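Local coordinates for MutT/NUDIX family protein (PDB 3ID9) that probably hydrolyses nucleoside diphosphates linked to another moiety, as Nudix hydrolases do, with a substrate that cannot be told from the family alone, at residues T27-E32 with N143-G148; E63-E68 with I98-E103. All coordinates share one frame; numbering follows the deposited sequence.

In the fold
Interactions 1 and 2 lie against opposite faces of the same mixed sheet, whose strands 23-32 and 95-104 run parallel as neighbours. Interaction 1 packs helix 139-147 on strand 23-32 through three isoleucines and reaches a partly exposed margin. Interaction 2 sets helix 61-72 on the other face; all its touching residues are buried, and a selenium, an aromatic ring and a leucine carry it, with the charged groups kept on the helix's other sides. Their centres are about 12 Å apart, and probable backbone hydrogen bonds join Thr-27 to Ile-98 and Phe-100. The selenium of Met-65 also packs on the backbone of Thr-27 and Gly-28, where Gly-28 has no side chain to stand in the way.

Interaction 1: residues T27-E32 with N143-G148; sequences TGILIE and NLISGG
Ile-29 and Ile-145 meet in the buried part of this contact, where CD1 of Ile-29 reaches CG1 of Ile-145 at 3.3 Å and also lies against its CD1. The two side chains cross at a slant. In both, CG1 stands anti to the carbonyl carbon (chi1 -71° in Ile-29, -78° in Ile-145), which sends the longer branch into the interface. Ile-145 uses its two branches separately: while CG1 and CD1 cover Ile-29, the short branch CG2 turns to Ile-31, whose CD1 lies 3.8 Å from Ile-145 CG2. Beta-branched residues suit strand 27-32, and alternation along it puts Ile-29 and Ile-31 on one face. Leu-83 and Thr-99 extend the apolar surroundings of Ile-29, and Ile-129 and Val-36 touch both Ile-31 and Ile-145.

Toward Ile-31 the contact becomes shallower and partly exposed. Ser-146, exposed and turned away from the strand, suits the outer side of the helix, and Gly-148 leaves the helix with a positive phi of 59°, a conformation easy for a residue without a side chain. No hydrogen bond joins the segments. The last helix of the chain, laid by its apolar side on the sheet, belongs to the alpha/beta/alpha sandwich of the Nudix fold.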
loop_
_atom_site.group_PDB
_atom_site.type_symbol
_atom_site.label_atom_id
_atom_site.label_comp_id
_atom_site.label_asym_id
_atom_site.label_seq_id
_atom_site.Cartn_x
_atom_site.Cartn_y
_atom_site.Cartn_z
ATOM N N THR B 27 8.536 5.707 -4.130
ATOM C CA THR B 27 9.427 6.688 -3.522
ATOM C C THR B 27 10.107 6.000 -2.361
ATOM O O THR B 27 9.467 5.249 -1.620
ATOM C CB THR B 27 8.651 7.920 -3.008
ATOM O OG1 THR B 27 8.237 8.713 -4.123
ATOM C CG2 THR B 27 9.515 8.760 -2.077
ATOM N N GLY B 28 11.405 6.249 -2.211
ATOM C CA GLY B 28 12.141 5.622 -1.138
ATOM C C GLY B 28 12.491 6.560 -0.001
ATOM O O GLY B 28 12.846 7.719 -0.213
ATOM N N ILE B 29 12.377 6.051 1.217
ATOM C CA ILE B 29 12.711 6.817 2.396
ATOM C C ILE B 29 13.657 5.967 3.234
ATOM O O ILE B 29 13.238 5.062 3.966
ATOM C CB ILE B 29 11.447 7.207 3.186
ATOM C CG1 ILE B 29 10.682 8.264 2.381
ATOM C CG2 ILE B 29 11.820 7.736 4.557
ATOM C CD1 ILE B 29 9.531 8.901 3.098
ATOM N N LEU B 30 14.948 6.260 3.079
ATOM C CA LEU B 30 16.008 5.552 3.777
ATOM C C LEU B 30 16.512 6.459 4.885
ATOM O O LEU B 30 17.185 7.463 4.631
ATOM C CB LEU B 30 17.133 5.209 2.791
ATOM C CG LEU B 30 18.168 4.146 3.186
ATOM C CD1 LEU B 30 19.151 3.962 2.035
ATOM C CD2 LEU B 30 18.910 4.560 4.454
ATOM N N ILE B 31 16.174 6.093 6.114
ATOM C CA ILE B 31 16.547 6.855 7.292
ATOM C C ILE B 31 17.650 6.167 8.082
ATOM O O ILE B 31 17.599 4.961 8.325
ATOM C CB ILE B 31 15.339 7.040 8.226
ATOM C CG1 ILE B 31 14.221 7.768 7.483
ATOM C CG2 ILE B 31 15.749 7.797 9.474
ATOM C CD1 ILE B 31 12.876 7.696 8.194
ATOM N N GLU B 32 18.650 6.949 8.468
ATOM C CA GLU B 32 19.772 6.469 9.263
ATOM C C GLU B 32 20.205 7.638 10.139
ATOM O O GLU B 32 20.397 8.755 9.651
ATOM C CB GLU B 32 20.927 6.001 8.367
ATOM C CG GLU B 32 20.714 4.618 7.752
ATOM C CD GLU B 32 21.929 4.106 6.992
ATOM O OE1 GLU B 32 23.040 4.614 7.237
ATOM O OE2 GLU B 32 21.782 3.182 6.160
ATOM N N ASN B 143 6.076 14.893 9.731
ATOM C CA ASN B 143 5.508 14.117 10.830
ATOM C C ASN B 143 5.338 12.649 10.432
ATOM O O ASN B 143 5.579 11.745 11.238
ATOM C CB ASN B 143 4.158 14.690 11.261
ATOM C CG ASN B 143 4.290 16.046 11.913
ATOM O OD1 ASN B 143 5.322 16.357 12.511
ATOM N ND2 ASN B 143 3.242 16.859 11.817
ATOM N N LEU B 144 4.924 12.422 9.187
ATOM C CA LEU B 144 4.731 11.070 8.681
ATOM C C LEU B 144 6.046 10.300 8.745
ATOM O O LEU B 144 6.133 9.237 9.357
ATOM C CB LEU B 144 4.236 11.118 7.236
ATOM C CG LEU B 144 3.989 9.767 6.571
ATOM C CD1 LEU B 144 2.709 9.161 7.123
ATOM C CD2 LEU B 144 3.883 9.949 5.072
ATOM N N ILE B 145 7.066 10.851 8.094
ATOM C CA ILE B 145 8.396 10.256 8.062
ATOM C C ILE B 145 8.953 10.146 9.474
ATOM O O ILE B 145 9.614 9.176 9.825
ATOM C CB ILE B 145 9.338 11.124 7.207
ATOM C CG1 ILE B 145 9.056 10.864 5.729
ATOM C CG2 ILE B 145 10.793 10.856 7.565
ATOM C CD1 ILE B 145 9.770 11.821 4.798
ATOM N N SER B 146 8.663 11.148 10.288
ATOM C CA SER B 146 9.145 11.171 11.655
ATOM C C SER B 146 8.571 10.033 12.495
ATOM O O SER B 146 9.272 9.447 13.317
ATOM C CB SER B 146 8.813 12.518 12.288
ATOM O OG SER B 146 9.254 12.553 13.624
ATOM N N GLY B 147 7.293 9.726 12.291
ATOM C CA GLY B 147 6.661 8.655 13.039
ATOM C C GLY B 147 7.219 7.308 12.626
ATOM O O GLY B 147 7.176 6.341 13.388
ATOM N N GLY B 148 7.735 7.243 11.404
ATOM C CA GLY B 148 8.320 6.011 10.906
ATOM C C GLY B 148 7.404 4.801 10.860
ATOM O O GLY B 148 6.237 4.897 10.465
#

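Interaction 2: residues E63-E68 with I98-E103; sequences EAMIRE and ITFLLE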
loop_
_atom_site.group_PDB
_atom_site.type_symbol
_atom_site.label_atom_id
_atom_site.label_comp_id
_atom_site.label_asym_id
_atom_site.label_seq_id
_atom_site.Cartn_x
_atom_site.Cartn_y
_atom_site.Cartn_z
ATOM N N GLU B 63 10.905 -4.361 -7.424
ATOM C CA GLU B 63 11.952 -4.320 -8.433
ATOM C C GLU B 63 12.242 -2.881 -8.870
ATOM O O GLU B 63 13.395 -2.513 -9.091
ATOM C CB GLU B 63 11.553 -5.175 -9.639
ATOM C CG GLU B 63 11.262 -6.622 -9.276
ATOM C CD GLU B 63 10.796 -7.452 -10.460
ATOM O OE1 GLU B 63 9.860 -7.018 -11.174
ATOM O OE2 GLU B 63 11.363 -8.546 -10.668
ATOM N N ALA B 64 11.192 -2.075 -8.981
ATOM C CA ALA B 64 11.334 -0.683 -9.384
ATOM C C ALA B 64 12.022 0.139 -8.292
ATOM O O ALA B 64 12.883 0.966 -8.582
ATOM C CB ALA B 64 9.969 -0.091 -9.709
HETATM N N MSE B 65 11.641 -0.087 -7.039
HETATM C CA MSE B 65 12.240 0.637 -5.931
HETATM C C MSE B 65 13.746 0.355 -5.877
HETATM O O MSE B 65 14.549 1.283 -5.755
HETATM C CB MSE B 65 11.597 0.231 -4.604
HETATM C CG MSE B 65 12.063 1.062 -3.414
HETATM SE SE MSE B 65 11.401 2.916 -3.453
HETATM C CE MSE B 65 12.822 3.765 -4.469
ATOM N N ILE B 66 14.116 -0.925 -5.963
ATOM C CA ILE B 66 15.516 -1.332 -5.924
ATOM C C ILE B 66 16.282 -0.761 -7.114
ATOM O O ILE B 66 17.426 -0.337 -6.970
ATOM C CB ILE B 66 15.664 -2.891 -5.918
ATOM C CG1 ILE B 66 15.624 -3.424 -4.489
ATOM C CG2 ILE B 66 16.993 -3.308 -6.533
ATOM C CD1 ILE B 66 14.361 -3.082 -3.725
ATOM N N ARG B 67 15.655 -0.757 -8.285
ATOM C CA ARG B 67 16.303 -0.233 -9.485
ATOM C C ARG B 67 16.531 1.276 -9.402
ATOM O O ARG B 67 17.627 1.757 -9.691
ATOM C CB ARG B 67 15.475 -0.550 -10.738
ATOM C CG ARG B 67 16.000 0.122 -12.003
ATOM C CD ARG B 67 15.206 -0.263 -13.241
ATOM N NE ARG B 67 13.780 0.031 -13.098
ATOM C CZ ARG B 67 13.278 1.244 -12.882
ATOM N NH1 ARG B 67 14.087 2.297 -12.784
ATOM N NH2 ARG B 67 11.968 1.403 -12.741
ATOM N N GLU B 68 15.497 2.022 -9.026
ATOM C CA GLU B 68 15.625 3.466 -8.914
ATOM C C GLU B 68 16.683 3.783 -7.869
ATOM O O GLU B 68 17.517 4.672 -8.054
ATOM C CB GLU B 68 14.295 4.096 -8.500
ATOM C CG GLU B 68 13.222 4.126 -9.582
ATOM C CD GLU B 68 13.514 5.126 -10.685
ATOM O OE1 GLU B 68 14.093 6.195 -10.385
ATOM O OE2 GLU B 68 13.149 4.852 -11.851
ATOM N N ILE B 98 3.291 4.994 -4.333
ATOM C CA ILE B 98 3.677 4.245 -3.138
ATOM C C ILE B 98 5.018 4.709 -2.543
ATOM O O ILE B 98 6.003 4.867 -3.262
ATOM C CB ILE B 98 3.797 2.716 -3.426
ATOM C CG1 ILE B 98 2.440 2.118 -3.805
ATOM C CG2 ILE B 98 4.317 1.999 -2.193
ATOM C CD1 ILE B 98 2.080 2.271 -5.254
ATOM N N THR B 99 5.041 4.910 -1.226
ATOM C CA THR B 99 6.248 5.324 -0.518
ATOM C C THR B 99 6.733 4.194 0.386
ATOM O O THR B 99 5.989 3.714 1.246
ATOM C CB THR B 99 6.003 6.578 0.355
ATOM O OG1 THR B 99 5.878 7.731 -0.483
ATOM C CG2 THR B 99 7.163 6.798 1.318
ATOM N N PHE B 100 7.984 3.782 0.195
ATOM C CA PHE B 100 8.575 2.695 0.981
ATOM C C PHE B 100 9.616 3.134 2.006
ATOM O O PHE B 100 10.450 3.987 1.718
ATOM C CB PHE B 100 9.283 1.687 0.068
ATOM C CG PHE B 100 8.369 0.833 -0.747
ATOM C CD1 PHE B 100 8.391 0.905 -2.136
ATOM C CD2 PHE B 100 7.512 -0.079 -0.131
ATOM C CE1 PHE B 100 7.580 0.078 -2.901
ATOM C CE2 PHE B 100 6.695 -0.911 -0.884
ATOM C CZ PHE B 100 6.725 -0.836 -2.271
ATOM N N LEU B 101 9.568 2.544 3.197
ATOM C CA LEU B 101 10.587 2.805 4.204
ATOM C C LEU B 101 11.645 1.788 3.805
ATOM O O LEU B 101 11.381 0.585 3.803
ATOM C CB LEU B 101 10.092 2.495 5.616
ATOM C CG LEU B 101 9.264 3.604 6.261
ATOM C CD1 LEU B 101 8.821 3.176 7.657
ATOM C CD2 LEU B 101 10.099 4.872 6.326
ATOM N N LEU B 102 12.828 2.271 3.440
ATOM C CA LEU B 102 13.906 1.398 3.005
ATOM C C LEU B 102 14.978 1.177 4.062
ATOM O O LEU B 102 15.102 1.946 5.014
ATOM C CB LEU B 102 14.556 1.976 1.749
ATOM C CG LEU B 102 13.640 2.107 0.536
ATOM C CD1 LEU B 102 14.342 2.884 -0.577
ATOM C CD2 LEU B 102 13.245 0.714 0.062
ATOM N N GLU B 103 15.741 0.108 3.876
ATOM C CA GLU B 103 16.844 -0.238 4.762
ATOM C C GLU B 103 18.029 -0.679 3.899
ATOM O O GLU B 103 17.858 -1.395 2.910
ATOM C CB GLU B 103 16.423 -1.363 5.699
ATOM C CG GLU B 103 17.488 -1.808 6.668
ATOM C CD GLU B 103 16.927 -2.717 7.746
ATOM O OE1 GLU B 103 16.154 -2.217 8.598
ATOM O OE2 GLU B 103 17.252 -3.926 7.735
#
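Arg-67 NH1 donates to Glu-68 OE2 at 2.9 Å, with an N-H...O angle of 165°, in a salt bridge between neighbours on the helix. The carboxylate oxygen lies close to the guanidinium plane, whereas the nitrogen approaches that oxygen from above the carboxylate plane. The arginine is held elsewhere too, its NE by a salt bridge to Glu-59 and its NH2 by the carbonyl oxygen of Arg-54, so its multiple N-H groups fix the guanidinium in place and tie the helix to the loop before it and to the end of strand 48-54.

The strand is met by a different side of the helix, through Met-65, present as selenomethionine. Its CG is anti to the backbone N (chi1 -173°), carrying the chain out toward the sheet, and a bend at the next torsion brings the selenium beside Phe-100. SE lies 3.9 Å from Phe-100 CD1 and 5.2 Å from the ring centroid, 81° off the ring normal: a Met-aromatic contact at the ring edge. Leu-102, two residues further along the strand and on the same face, and Met-65 point toward each other; the leucine's CD2 lies 3.7 Å from Met-65 CG, and its CD1 lies near CG and SE. A long, flexible, unbranched side chain suits this place because it can fit ring and leucine together. Ile-98 CG2 lies over one face of the Phe-100 ring, near its rim, and Tyr-155 of the second subunit meets Phe-100 edge-to-face. With Met-65 turned to the sheet and Arg-67 and Glu-68 on other sides, this is the Nudix-box helix, Arg-67 and Glu-68 forming the RE of its signature, in the loop-helix-loop that in this family serves metal-dependent hydrolysis.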